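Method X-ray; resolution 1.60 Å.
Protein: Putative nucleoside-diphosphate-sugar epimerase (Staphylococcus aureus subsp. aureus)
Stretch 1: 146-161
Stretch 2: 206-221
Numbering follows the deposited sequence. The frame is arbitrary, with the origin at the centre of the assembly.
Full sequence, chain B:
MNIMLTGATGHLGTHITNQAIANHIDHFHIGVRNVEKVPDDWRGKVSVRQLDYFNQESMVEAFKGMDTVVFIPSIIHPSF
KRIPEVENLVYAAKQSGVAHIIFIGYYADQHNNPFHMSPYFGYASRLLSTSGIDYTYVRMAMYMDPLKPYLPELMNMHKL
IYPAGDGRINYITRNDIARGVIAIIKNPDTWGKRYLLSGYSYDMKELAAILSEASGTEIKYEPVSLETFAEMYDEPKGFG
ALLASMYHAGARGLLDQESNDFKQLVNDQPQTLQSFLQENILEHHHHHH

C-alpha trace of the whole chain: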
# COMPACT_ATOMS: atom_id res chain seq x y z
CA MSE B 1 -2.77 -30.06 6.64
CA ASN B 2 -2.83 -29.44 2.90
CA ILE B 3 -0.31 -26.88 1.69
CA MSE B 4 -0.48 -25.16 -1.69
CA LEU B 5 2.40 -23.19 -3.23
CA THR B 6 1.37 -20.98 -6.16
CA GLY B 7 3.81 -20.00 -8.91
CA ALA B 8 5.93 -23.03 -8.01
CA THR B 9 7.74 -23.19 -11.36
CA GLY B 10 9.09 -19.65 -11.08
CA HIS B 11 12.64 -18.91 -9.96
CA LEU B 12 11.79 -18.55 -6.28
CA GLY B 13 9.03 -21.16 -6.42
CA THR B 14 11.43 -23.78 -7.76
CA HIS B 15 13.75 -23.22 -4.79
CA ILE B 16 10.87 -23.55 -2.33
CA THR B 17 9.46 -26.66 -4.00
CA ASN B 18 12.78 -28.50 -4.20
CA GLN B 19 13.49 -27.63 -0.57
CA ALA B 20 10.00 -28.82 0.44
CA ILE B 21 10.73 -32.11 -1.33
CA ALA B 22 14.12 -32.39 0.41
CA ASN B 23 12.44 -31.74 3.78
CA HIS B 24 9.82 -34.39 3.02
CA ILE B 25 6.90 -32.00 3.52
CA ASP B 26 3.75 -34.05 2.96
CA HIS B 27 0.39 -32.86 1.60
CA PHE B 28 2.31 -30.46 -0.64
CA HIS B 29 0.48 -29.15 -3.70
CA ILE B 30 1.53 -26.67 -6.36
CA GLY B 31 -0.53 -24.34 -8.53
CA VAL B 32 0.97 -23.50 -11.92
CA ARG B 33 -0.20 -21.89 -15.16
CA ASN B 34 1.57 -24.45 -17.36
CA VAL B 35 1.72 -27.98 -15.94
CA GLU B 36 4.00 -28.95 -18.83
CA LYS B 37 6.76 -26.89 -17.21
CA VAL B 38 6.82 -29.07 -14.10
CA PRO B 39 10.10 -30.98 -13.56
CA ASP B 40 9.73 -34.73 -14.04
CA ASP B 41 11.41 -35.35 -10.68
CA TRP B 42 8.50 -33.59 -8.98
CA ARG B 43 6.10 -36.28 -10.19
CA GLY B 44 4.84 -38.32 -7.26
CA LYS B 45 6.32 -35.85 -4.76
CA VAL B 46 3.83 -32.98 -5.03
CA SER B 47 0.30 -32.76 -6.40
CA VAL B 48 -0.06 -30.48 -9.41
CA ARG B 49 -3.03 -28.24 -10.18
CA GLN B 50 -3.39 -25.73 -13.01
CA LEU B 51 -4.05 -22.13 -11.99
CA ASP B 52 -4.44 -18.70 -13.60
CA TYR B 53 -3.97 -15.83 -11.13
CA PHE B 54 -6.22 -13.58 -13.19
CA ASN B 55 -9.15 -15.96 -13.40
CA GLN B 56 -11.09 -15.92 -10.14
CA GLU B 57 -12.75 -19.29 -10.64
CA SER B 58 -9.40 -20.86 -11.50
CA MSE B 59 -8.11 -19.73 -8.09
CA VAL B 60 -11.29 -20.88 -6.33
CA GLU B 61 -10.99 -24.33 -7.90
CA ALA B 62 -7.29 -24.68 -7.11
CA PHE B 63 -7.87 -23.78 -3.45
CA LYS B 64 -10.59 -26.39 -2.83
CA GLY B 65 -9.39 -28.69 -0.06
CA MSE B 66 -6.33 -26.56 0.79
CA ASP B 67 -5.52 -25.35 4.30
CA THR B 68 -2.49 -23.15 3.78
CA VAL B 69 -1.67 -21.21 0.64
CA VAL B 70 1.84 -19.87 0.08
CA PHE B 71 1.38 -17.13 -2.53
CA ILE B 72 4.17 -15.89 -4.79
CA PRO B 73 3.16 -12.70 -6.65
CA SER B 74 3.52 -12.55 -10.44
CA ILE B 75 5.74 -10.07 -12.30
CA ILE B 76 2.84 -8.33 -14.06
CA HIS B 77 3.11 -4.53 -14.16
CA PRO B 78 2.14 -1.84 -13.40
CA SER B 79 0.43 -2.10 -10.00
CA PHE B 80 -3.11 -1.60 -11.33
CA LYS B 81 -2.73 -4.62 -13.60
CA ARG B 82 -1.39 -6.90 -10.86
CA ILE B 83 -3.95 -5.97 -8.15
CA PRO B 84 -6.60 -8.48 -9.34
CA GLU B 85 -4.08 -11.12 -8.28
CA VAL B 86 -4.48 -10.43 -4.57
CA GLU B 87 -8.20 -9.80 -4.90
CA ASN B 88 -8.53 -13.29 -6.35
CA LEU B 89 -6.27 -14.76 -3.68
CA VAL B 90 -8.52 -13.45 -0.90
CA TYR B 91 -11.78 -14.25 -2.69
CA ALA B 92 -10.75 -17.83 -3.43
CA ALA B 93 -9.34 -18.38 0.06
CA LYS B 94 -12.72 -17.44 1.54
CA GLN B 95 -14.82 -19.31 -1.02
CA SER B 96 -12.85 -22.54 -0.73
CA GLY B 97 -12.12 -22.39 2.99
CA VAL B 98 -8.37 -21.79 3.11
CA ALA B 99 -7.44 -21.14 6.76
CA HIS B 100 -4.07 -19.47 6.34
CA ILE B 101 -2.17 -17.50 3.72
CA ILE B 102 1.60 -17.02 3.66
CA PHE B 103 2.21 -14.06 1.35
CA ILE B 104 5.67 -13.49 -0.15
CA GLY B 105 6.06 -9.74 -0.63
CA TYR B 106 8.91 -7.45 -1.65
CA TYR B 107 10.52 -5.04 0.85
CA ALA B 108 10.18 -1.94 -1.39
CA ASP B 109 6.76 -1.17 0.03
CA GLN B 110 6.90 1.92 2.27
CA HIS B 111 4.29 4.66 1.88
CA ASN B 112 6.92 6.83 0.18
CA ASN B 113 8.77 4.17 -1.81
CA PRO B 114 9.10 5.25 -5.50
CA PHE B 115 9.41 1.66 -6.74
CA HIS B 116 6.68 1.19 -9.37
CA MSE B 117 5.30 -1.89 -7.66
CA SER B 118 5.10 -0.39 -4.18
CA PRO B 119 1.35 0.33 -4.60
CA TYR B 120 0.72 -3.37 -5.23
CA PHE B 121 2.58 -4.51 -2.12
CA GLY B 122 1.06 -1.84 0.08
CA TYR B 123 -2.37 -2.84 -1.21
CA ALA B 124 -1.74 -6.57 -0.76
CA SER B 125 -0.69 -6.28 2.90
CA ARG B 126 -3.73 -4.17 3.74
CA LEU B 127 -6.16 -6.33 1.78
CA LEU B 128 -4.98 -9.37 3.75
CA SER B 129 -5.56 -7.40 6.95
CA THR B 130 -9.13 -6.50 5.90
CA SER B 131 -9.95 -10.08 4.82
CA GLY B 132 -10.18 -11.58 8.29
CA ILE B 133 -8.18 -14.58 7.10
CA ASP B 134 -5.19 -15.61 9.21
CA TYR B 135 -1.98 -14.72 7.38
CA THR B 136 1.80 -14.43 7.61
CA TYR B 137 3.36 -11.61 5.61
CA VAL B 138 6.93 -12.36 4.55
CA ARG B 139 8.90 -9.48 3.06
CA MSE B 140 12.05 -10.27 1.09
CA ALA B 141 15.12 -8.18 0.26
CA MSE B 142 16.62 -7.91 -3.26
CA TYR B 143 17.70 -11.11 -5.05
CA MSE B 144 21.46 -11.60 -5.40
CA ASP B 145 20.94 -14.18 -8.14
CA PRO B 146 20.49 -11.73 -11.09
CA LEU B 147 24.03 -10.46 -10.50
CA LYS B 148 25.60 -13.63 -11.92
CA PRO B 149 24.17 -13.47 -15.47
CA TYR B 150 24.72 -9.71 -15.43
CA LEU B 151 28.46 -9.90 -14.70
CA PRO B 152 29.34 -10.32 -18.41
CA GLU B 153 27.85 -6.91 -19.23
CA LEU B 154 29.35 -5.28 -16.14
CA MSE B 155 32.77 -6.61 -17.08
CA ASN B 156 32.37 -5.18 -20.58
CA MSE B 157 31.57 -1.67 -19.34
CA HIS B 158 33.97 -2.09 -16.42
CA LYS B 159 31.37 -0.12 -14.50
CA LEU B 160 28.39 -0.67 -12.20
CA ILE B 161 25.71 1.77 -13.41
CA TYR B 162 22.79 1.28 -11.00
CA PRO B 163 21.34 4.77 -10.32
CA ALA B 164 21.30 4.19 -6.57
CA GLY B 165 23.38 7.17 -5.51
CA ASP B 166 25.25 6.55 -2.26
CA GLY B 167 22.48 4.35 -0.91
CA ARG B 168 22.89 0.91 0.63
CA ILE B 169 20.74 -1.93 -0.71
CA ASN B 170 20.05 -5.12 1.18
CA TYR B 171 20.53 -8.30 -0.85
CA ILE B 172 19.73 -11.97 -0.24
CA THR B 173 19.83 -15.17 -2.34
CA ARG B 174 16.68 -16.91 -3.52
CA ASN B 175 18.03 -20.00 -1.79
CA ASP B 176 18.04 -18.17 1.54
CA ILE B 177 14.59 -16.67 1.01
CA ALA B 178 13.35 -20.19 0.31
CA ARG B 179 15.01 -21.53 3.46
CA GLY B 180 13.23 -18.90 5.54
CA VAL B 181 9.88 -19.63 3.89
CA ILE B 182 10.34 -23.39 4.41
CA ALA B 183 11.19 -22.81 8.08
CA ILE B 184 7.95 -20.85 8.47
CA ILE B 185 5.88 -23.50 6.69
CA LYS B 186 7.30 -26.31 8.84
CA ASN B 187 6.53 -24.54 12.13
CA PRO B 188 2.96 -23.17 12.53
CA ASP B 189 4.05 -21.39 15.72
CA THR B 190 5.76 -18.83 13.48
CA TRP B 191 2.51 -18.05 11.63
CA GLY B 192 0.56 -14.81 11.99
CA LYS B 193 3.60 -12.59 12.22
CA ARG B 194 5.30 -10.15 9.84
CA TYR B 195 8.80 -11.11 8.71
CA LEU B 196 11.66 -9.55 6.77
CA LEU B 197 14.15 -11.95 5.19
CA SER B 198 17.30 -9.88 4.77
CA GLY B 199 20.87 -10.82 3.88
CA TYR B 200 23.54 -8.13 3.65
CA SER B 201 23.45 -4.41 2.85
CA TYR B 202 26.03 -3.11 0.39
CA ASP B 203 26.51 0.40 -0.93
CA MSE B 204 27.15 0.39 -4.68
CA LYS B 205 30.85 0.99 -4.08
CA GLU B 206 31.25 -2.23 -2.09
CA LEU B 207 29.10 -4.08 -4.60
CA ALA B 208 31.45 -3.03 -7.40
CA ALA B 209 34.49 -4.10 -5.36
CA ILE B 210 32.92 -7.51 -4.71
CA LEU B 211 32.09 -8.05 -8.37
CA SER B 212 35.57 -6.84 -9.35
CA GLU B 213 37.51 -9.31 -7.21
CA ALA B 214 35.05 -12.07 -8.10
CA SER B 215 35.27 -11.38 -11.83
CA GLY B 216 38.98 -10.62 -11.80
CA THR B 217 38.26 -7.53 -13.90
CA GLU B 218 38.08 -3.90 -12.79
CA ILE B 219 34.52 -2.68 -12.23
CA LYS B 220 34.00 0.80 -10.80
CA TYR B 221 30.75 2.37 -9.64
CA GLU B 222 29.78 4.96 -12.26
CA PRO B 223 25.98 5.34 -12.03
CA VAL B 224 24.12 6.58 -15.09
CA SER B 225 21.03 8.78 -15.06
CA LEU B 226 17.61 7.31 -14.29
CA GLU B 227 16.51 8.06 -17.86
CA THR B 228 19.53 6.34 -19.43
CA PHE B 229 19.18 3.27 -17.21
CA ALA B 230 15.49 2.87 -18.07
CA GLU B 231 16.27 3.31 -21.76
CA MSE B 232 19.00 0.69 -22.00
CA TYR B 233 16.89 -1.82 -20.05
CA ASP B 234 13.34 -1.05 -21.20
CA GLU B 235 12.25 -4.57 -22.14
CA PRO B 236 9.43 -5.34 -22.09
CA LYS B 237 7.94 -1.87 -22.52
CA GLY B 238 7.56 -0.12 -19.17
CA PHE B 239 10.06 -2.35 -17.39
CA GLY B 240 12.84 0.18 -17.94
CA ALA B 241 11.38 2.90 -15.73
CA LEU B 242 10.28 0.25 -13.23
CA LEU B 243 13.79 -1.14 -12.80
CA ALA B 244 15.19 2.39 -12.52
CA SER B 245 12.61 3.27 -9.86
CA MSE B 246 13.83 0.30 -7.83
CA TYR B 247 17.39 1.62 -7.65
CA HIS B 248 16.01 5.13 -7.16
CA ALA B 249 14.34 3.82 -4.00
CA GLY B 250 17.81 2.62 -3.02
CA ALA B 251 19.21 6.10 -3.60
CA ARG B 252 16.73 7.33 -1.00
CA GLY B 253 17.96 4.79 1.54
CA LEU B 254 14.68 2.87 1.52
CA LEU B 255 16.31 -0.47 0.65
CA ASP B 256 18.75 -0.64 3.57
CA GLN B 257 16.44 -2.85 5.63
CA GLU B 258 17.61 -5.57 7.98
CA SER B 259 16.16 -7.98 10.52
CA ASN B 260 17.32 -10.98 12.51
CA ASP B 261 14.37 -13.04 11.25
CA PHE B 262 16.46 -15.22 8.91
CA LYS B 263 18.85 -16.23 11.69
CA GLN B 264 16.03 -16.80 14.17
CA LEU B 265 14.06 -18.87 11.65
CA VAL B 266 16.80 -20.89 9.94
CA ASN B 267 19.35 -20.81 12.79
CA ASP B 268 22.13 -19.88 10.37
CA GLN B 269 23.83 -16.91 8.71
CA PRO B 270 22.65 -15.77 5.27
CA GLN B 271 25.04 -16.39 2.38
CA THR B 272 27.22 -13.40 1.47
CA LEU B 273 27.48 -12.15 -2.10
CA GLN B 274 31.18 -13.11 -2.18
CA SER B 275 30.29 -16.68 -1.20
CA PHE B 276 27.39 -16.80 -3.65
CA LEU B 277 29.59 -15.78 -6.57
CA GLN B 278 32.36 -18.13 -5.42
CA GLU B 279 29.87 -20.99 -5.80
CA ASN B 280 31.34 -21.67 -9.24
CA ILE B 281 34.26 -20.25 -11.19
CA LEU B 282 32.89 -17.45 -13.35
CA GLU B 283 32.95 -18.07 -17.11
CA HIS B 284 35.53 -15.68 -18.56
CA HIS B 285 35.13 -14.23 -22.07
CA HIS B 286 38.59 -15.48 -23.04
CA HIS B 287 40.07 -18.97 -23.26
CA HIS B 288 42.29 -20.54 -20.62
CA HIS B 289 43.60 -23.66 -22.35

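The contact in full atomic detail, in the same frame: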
# COMPACT_ATOMS: atom_id res chain seq x y z
N PRO B 146 20.35 -12.45 -9.81
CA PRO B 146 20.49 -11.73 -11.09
C PRO B 146 21.89 -11.20 -11.38
O PRO B 146 22.26 -10.99 -12.54
CB PRO B 146 19.47 -10.61 -10.95
CG PRO B 146 18.40 -11.23 -10.10
CD PRO B 146 19.22 -11.92 -9.03
N LEU B 147 22.68 -10.98 -10.33
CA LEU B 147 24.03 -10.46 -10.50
C LEU B 147 24.95 -11.39 -11.30
O LEU B 147 25.83 -10.91 -12.01
CB LEU B 147 24.65 -10.15 -9.14
CG LEU B 147 23.97 -9.03 -8.35
CD1 LEU B 147 24.60 -8.90 -6.97
CD2 LEU B 147 24.08 -7.73 -9.12
N LYS B 148 24.74 -12.70 -11.19
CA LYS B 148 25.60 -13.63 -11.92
C LYS B 148 25.51 -13.49 -13.44
O LYS B 148 26.53 -13.30 -14.11
CB LYS B 148 25.31 -15.07 -11.50
CG LYS B 148 25.82 -15.43 -10.12
CD LYS B 148 25.67 -16.92 -9.84
CE LYS B 148 26.33 -17.30 -8.52
NZ LYS B 148 26.23 -18.76 -8.23
N PRO B 149 24.30 -13.59 -14.01
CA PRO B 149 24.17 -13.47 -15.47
C PRO B 149 24.47 -12.06 -15.98
O PRO B 149 24.69 -11.86 -17.18
CB PRO B 149 22.71 -13.85 -15.72
CG PRO B 149 22.40 -14.78 -14.58
CD PRO B 149 23.04 -14.08 -13.42
N TYR B 150 24.48 -11.10 -15.07
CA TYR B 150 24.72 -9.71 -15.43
C TYR B 150 26.21 -9.37 -15.48
O TYR B 150 26.62 -8.44 -16.17
CB TYR B 150 23.99 -8.81 -14.43
CG TYR B 150 24.00 -7.33 -14.74
CD1 TYR B 150 23.83 -6.85 -16.04
CD2 TYR B 150 24.13 -6.40 -13.71
CE1 TYR B 150 23.78 -5.48 -16.31
CE2 TYR B 150 24.08 -5.03 -13.96
CZ TYR B 150 23.91 -4.58 -15.25
OH TYR B 150 23.85 -3.22 -15.49
N LEU B 151 27.02 -10.13 -14.75
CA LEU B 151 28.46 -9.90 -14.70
C LEU B 151 29.09 -9.66 -16.07
O LEU B 151 29.87 -8.72 -16.24
CB LEU B 151 29.17 -11.08 -14.02
CG LEU B 151 29.37 -10.96 -12.51
CD1 LEU B 151 30.01 -12.24 -11.98
CD2 LEU B 151 30.25 -9.76 -12.20
N PRO B 152 28.77 -10.50 -17.07
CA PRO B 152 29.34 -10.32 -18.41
C PRO B 152 29.23 -8.88 -18.93
O PRO B 152 30.20 -8.33 -19.45
CB PRO B 152 28.53 -11.30 -19.26
CG PRO B 152 28.28 -12.42 -18.30
CD PRO B 152 27.89 -11.68 -17.03
N GLU B 153 28.06 -8.28 -18.77
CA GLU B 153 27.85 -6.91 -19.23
C GLU B 153 28.64 -5.93 -18.37
O GLU B 153 29.26 -4.99 -18.88
CB GLU B 153 26.36 -6.55 -19.20
CG GLU B 153 26.00 -5.36 -20.09
CD GLU B 153 24.52 -5.03 -20.06
OE1 GLU B 153 23.70 -5.97 -20.16
OE2 GLU B 153 24.18 -3.84 -19.94
N LEU B 154 28.62 -6.14 -17.06
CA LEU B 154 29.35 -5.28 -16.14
C LEU B 154 30.84 -5.29 -16.44
O LEU B 154 31.51 -4.26 -16.36
CB LEU B 154 29.11 -5.71 -14.69
CG LEU B 154 27.69 -5.50 -14.14
CD1 LEU B 154 27.63 -6.04 -12.72
CD2 LEU B 154 27.34 -4.02 -14.17
N MSE B 155 31.35 -6.47 -16.77
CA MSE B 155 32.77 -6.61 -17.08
C MSE B 155 33.11 -5.85 -18.36
O MSE B 155 34.17 -5.25 -18.47
CB MSE B 155 33.12 -8.09 -17.23
CG MSE B 155 32.81 -8.90 -15.99
SE MSE B 155 33.39 -10.71 -16.13
CE MSE B 155 31.70 -11.57 -16.47
N ASN B 156 32.19 -5.88 -19.31
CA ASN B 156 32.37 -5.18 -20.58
C ASN B 156 32.49 -3.68 -20.37
O ASN B 156 33.40 -3.04 -20.89
CB ASN B 156 31.21 -5.49 -21.52
CG ASN B 156 31.23 -4.63 -22.77
OD1 ASN B 156 32.26 -4.53 -23.44
ND2 ASN B 156 30.10 -4.03 -23.09
N MSE B 157 31.56 -3.11 -19.61
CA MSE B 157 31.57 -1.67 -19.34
C MSE B 157 32.62 -1.30 -18.30
O MSE B 157 33.06 -0.16 -18.24
CB MSE B 157 30.21 -1.21 -18.81
CG MSE B 157 29.03 -1.54 -19.70
SE MSE B 157 27.39 -0.82 -18.95
CE MSE B 157 27.00 -2.25 -17.70
N HIS B 158 33.01 -2.29 -17.50
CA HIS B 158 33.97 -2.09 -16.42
C HIS B 158 33.38 -1.10 -15.43
O HIS B 158 34.10 -0.41 -14.72
CB HIS B 158 35.31 -1.56 -16.96
CG HIS B 158 36.01 -2.50 -17.88
ND1 HIS B 158 35.61 -2.69 -19.19
CD2 HIS B 158 37.07 -3.31 -17.69
CE1 HIS B 158 36.40 -3.59 -19.76
NE2 HIS B 158 37.30 -3.98 -18.87
N LYS B 159 32.05 -1.04 -15.39
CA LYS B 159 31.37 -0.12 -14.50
C LYS B 159 30.01 -0.64 -14.02
O LYS B 159 29.30 -1.34 -14.76
CB LYS B 159 31.16 1.23 -15.19
CG LYS B 159 32.43 1.84 -15.77
CD LYS B 159 32.11 3.03 -16.67
CE LYS B 159 33.37 3.57 -17.33
NZ LYS B 159 33.07 4.69 -18.26
N LEU B 160 29.67 -0.31 -12.78
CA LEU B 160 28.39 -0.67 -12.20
C LEU B 160 27.60 0.63 -12.38
O LEU B 160 28.00 1.67 -11.87
CB LEU B 160 28.55 -0.97 -10.71
CG LEU B 160 27.28 -1.42 -9.97
CD1 LEU B 160 26.81 -2.76 -10.51
CD2 LEU B 160 27.58 -1.52 -8.48
N ILE B 161 26.49 0.57 -13.12
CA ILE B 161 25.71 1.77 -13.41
C ILE B 161 24.38 1.99 -12.69
O ILE B 161 23.66 2.94 -13.00
CB ILE B 161 25.44 1.87 -14.92
CG1 ILE B 161 24.58 0.70 -15.39
CG2 ILE B 161 26.77 1.88 -15.68
CD1 ILE B 161 24.19 0.76 -16.85
N GLU B 206 30.83 -0.92 -2.57
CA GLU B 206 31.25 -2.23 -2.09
C GLU B 206 30.80 -3.30 -3.07
O GLU B 206 31.51 -4.28 -3.32
CB GLU B 206 30.64 -2.53 -0.72
CG GLU B 206 31.15 -1.65 0.41
CD GLU B 206 30.36 -1.84 1.69
OE1 GLU B 206 29.12 -1.68 1.65
OE2 GLU B 206 30.98 -2.15 2.73
N LEU B 207 29.62 -3.12 -3.64
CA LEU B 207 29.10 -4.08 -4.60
C LEU B 207 30.07 -4.19 -5.77
O LEU B 207 30.41 -5.28 -6.21
CB LEU B 207 27.73 -3.65 -5.11
CG LEU B 207 26.70 -4.75 -5.39
CD1 LEU B 207 25.55 -4.15 -6.18
CD2 LEU B 207 27.32 -5.90 -6.16
N ALA B 208 30.52 -3.04 -6.27
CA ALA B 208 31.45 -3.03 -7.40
C ALA B 208 32.76 -3.73 -7.03
O ALA B 208 33.32 -4.47 -7.84
CB ALA B 208 31.71 -1.59 -7.84
N ALA B 209 33.25 -3.48 -5.82
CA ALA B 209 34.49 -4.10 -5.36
C ALA B 209 34.35 -5.62 -5.28
O ALA B 209 35.27 -6.35 -5.64
CB ALA B 209 34.89 -3.53 -3.99
N ILE B 210 33.20 -6.08 -4.81
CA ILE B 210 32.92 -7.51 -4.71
C ILE B 210 32.92 -8.15 -6.09
O ILE B 210 33.57 -9.18 -6.32
CB ILE B 210 31.53 -7.78 -4.08
CG1 ILE B 210 31.47 -7.22 -2.66
CG2 ILE B 210 31.24 -9.28 -4.06
CD1 ILE B 210 32.38 -7.92 -1.70
N LEU B 211 32.18 -7.55 -7.01
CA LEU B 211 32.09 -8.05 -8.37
C LEU B 211 33.45 -8.00 -9.07
O LEU B 211 33.77 -8.88 -9.87
CB LEU B 211 31.06 -7.23 -9.16
CG LEU B 211 29.63 -7.26 -8.58
CD1 LEU B 211 28.76 -6.21 -9.27
CD2 LEU B 211 29.04 -8.65 -8.75
N SER B 212 34.24 -6.99 -8.75
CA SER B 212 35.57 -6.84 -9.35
C SER B 212 36.50 -7.99 -8.97
O SER B 212 37.09 -8.63 -9.84
CB SER B 212 36.20 -5.51 -8.93
OG SER B 212 35.50 -4.41 -9.48
N GLU B 213 36.64 -8.24 -7.67
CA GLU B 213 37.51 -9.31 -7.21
C GLU B 213 36.98 -10.69 -7.55
O GLU B 213 37.74 -11.66 -7.63
CB GLU B 213 37.74 -9.18 -5.70
CG GLU B 213 36.47 -9.06 -4.88
CD GLU B 213 36.74 -8.89 -3.40
OE1 GLU B 213 37.38 -9.78 -2.80
OE2 GLU B 213 36.30 -7.86 -2.83
N ALA B 214 35.67 -10.80 -7.76
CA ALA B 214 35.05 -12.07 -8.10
C ALA B 214 35.26 -12.35 -9.59
O ALA B 214 35.56 -13.47 -9.99
CB ALA B 214 33.56 -12.04 -7.79
N SER B 215 35.11 -11.30 -10.39
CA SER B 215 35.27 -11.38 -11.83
C SER B 215 36.73 -11.39 -12.25
O SER B 215 37.10 -12.00 -13.26
CB SER B 215 34.56 -10.20 -12.49
OG SER B 215 35.01 -10.03 -13.82
N GLY B 216 37.57 -10.70 -11.48
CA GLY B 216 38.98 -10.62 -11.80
C GLY B 216 39.24 -9.41 -12.69
O GLY B 216 40.38 -9.12 -13.03
N THR B 217 38.16 -8.72 -13.05
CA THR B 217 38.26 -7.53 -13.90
C THR B 217 37.86 -6.30 -13.10
O THR B 217 37.07 -6.39 -12.16
CB THR B 217 37.35 -7.65 -15.13
OG1 THR B 217 35.98 -7.69 -14.71
CG2 THR B 217 37.66 -8.93 -15.90
N GLU B 218 38.40 -5.14 -13.48
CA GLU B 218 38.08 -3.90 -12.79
C GLU B 218 36.69 -3.39 -13.12
O GLU B 218 36.34 -3.20 -14.28
CB GLU B 218 39.12 -2.82 -13.13
CG GLU B 218 39.33 -2.57 -14.62
CD GLU B 218 40.14 -3.67 -15.29
OE1 GLU B 218 41.30 -3.88 -14.88
OE2 GLU B 218 39.62 -4.31 -16.23
N ILE B 219 35.88 -3.18 -12.08
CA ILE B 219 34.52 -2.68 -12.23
C ILE B 219 34.31 -1.56 -11.21
O ILE B 219 34.26 -1.82 -10.01
CB ILE B 219 33.48 -3.79 -11.99
CG1 ILE B 219 33.70 -4.94 -12.98
CG2 ILE B 219 32.07 -3.23 -12.15
CD1 ILE B 219 32.75 -6.12 -12.78
N LYS B 220 34.19 -0.33 -11.69
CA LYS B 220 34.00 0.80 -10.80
C LYS B 220 32.56 1.28 -10.83
O LYS B 220 31.85 1.10 -11.82
CB LYS B 220 34.94 1.95 -11.19
CG LYS B 220 36.42 1.58 -11.14
CD LYS B 220 37.30 2.77 -11.49
CE LYS B 220 38.78 2.38 -11.55
NZ LYS B 220 39.27 1.82 -10.25
N TYR B 221 32.11 1.87 -9.73
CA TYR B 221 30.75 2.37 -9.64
C TYR B 221 30.61 3.73 -10.31
O TYR B 221 31.05 4.75 -9.77
CB TYR B 221 30.31 2.47 -8.18
CG TYR B 221 28.92 3.06 -7.99
CD1 TYR B 221 27.83 2.57 -8.71
CD2 TYR B 221 28.69 4.07 -7.06
CE1 TYR B 221 26.55 3.07 -8.51
CE2 TYR B 221 27.41 4.58 -6.85
CZ TYR B 221 26.35 4.08 -7.58
OH TYR B 221 25.07 4.55 -7.35

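Two helix-turn-strand segments meet here: helices 147-157 and 206-215 cross nearly at right angles (93°, axes 11.1 Å apart at closest approach), and the strands that follow pair in parallel, burying 782 Å² in all. Two backbone hydrogen bonds join the strands, Lys220 N to His158 O (3.0 Å) and Leu160 N to Lys220 O (2.8 Å), so Lys220 is held through both its N and its O. His158, just past its helix, has positive phi (63°), and its carbonyl serves this pairing. Lys159 and Lys220 share one face of the sheet, where their long chains extend with chi2 and chi3 both t; Leu160 and Tyr221 share the other, on the side where helix 206-215 lies.

Leu160, covered more than any other residue, adopts chi1 t, chi2 p. Its CD2 lies 4.0 Å from Leu207 CB and its CD1 4.2 Å from Leu211 CD1, so its forked end reaches helix 206-215 at two successive turns. Leu211, m/t and pointing toward the first helix, uses both methyls: CD1 is 3.6 Å from Leu154 CD1, and CD2 is 3.8 Å from Leu151 CD2. Leu151 starts sideways, and its off-well chi1 (-91°) accompanies an end that comes nearer. Leu147 CD1 meets Leu207 CD2 at 4.1 Å, extending the leucine layer.

Ile219, m/t, sends CD1 to Leu154 CB (4.1 Å) and selenomethionine Met155 CG (4.2 Å), while its branch CG2 lies 4.4 Å from Leu160 CB; the two branches of this beta-branched chain thus touch different neighbours, CD1 the first helix and CG2 the strand. Its N donates to Ser212 OG (2.9 Å), and that hydroxyl donates to Ala208 O (2.7 Å), tying the turn back to its helix. Ser215 OG and Thr217 OG1 are hydrogen-bonded at 2.7 Å.

At the exposed margin, Glu218 folds back (p/m), placing OE2 3.1 Å from His158 CD2 at the ring edge.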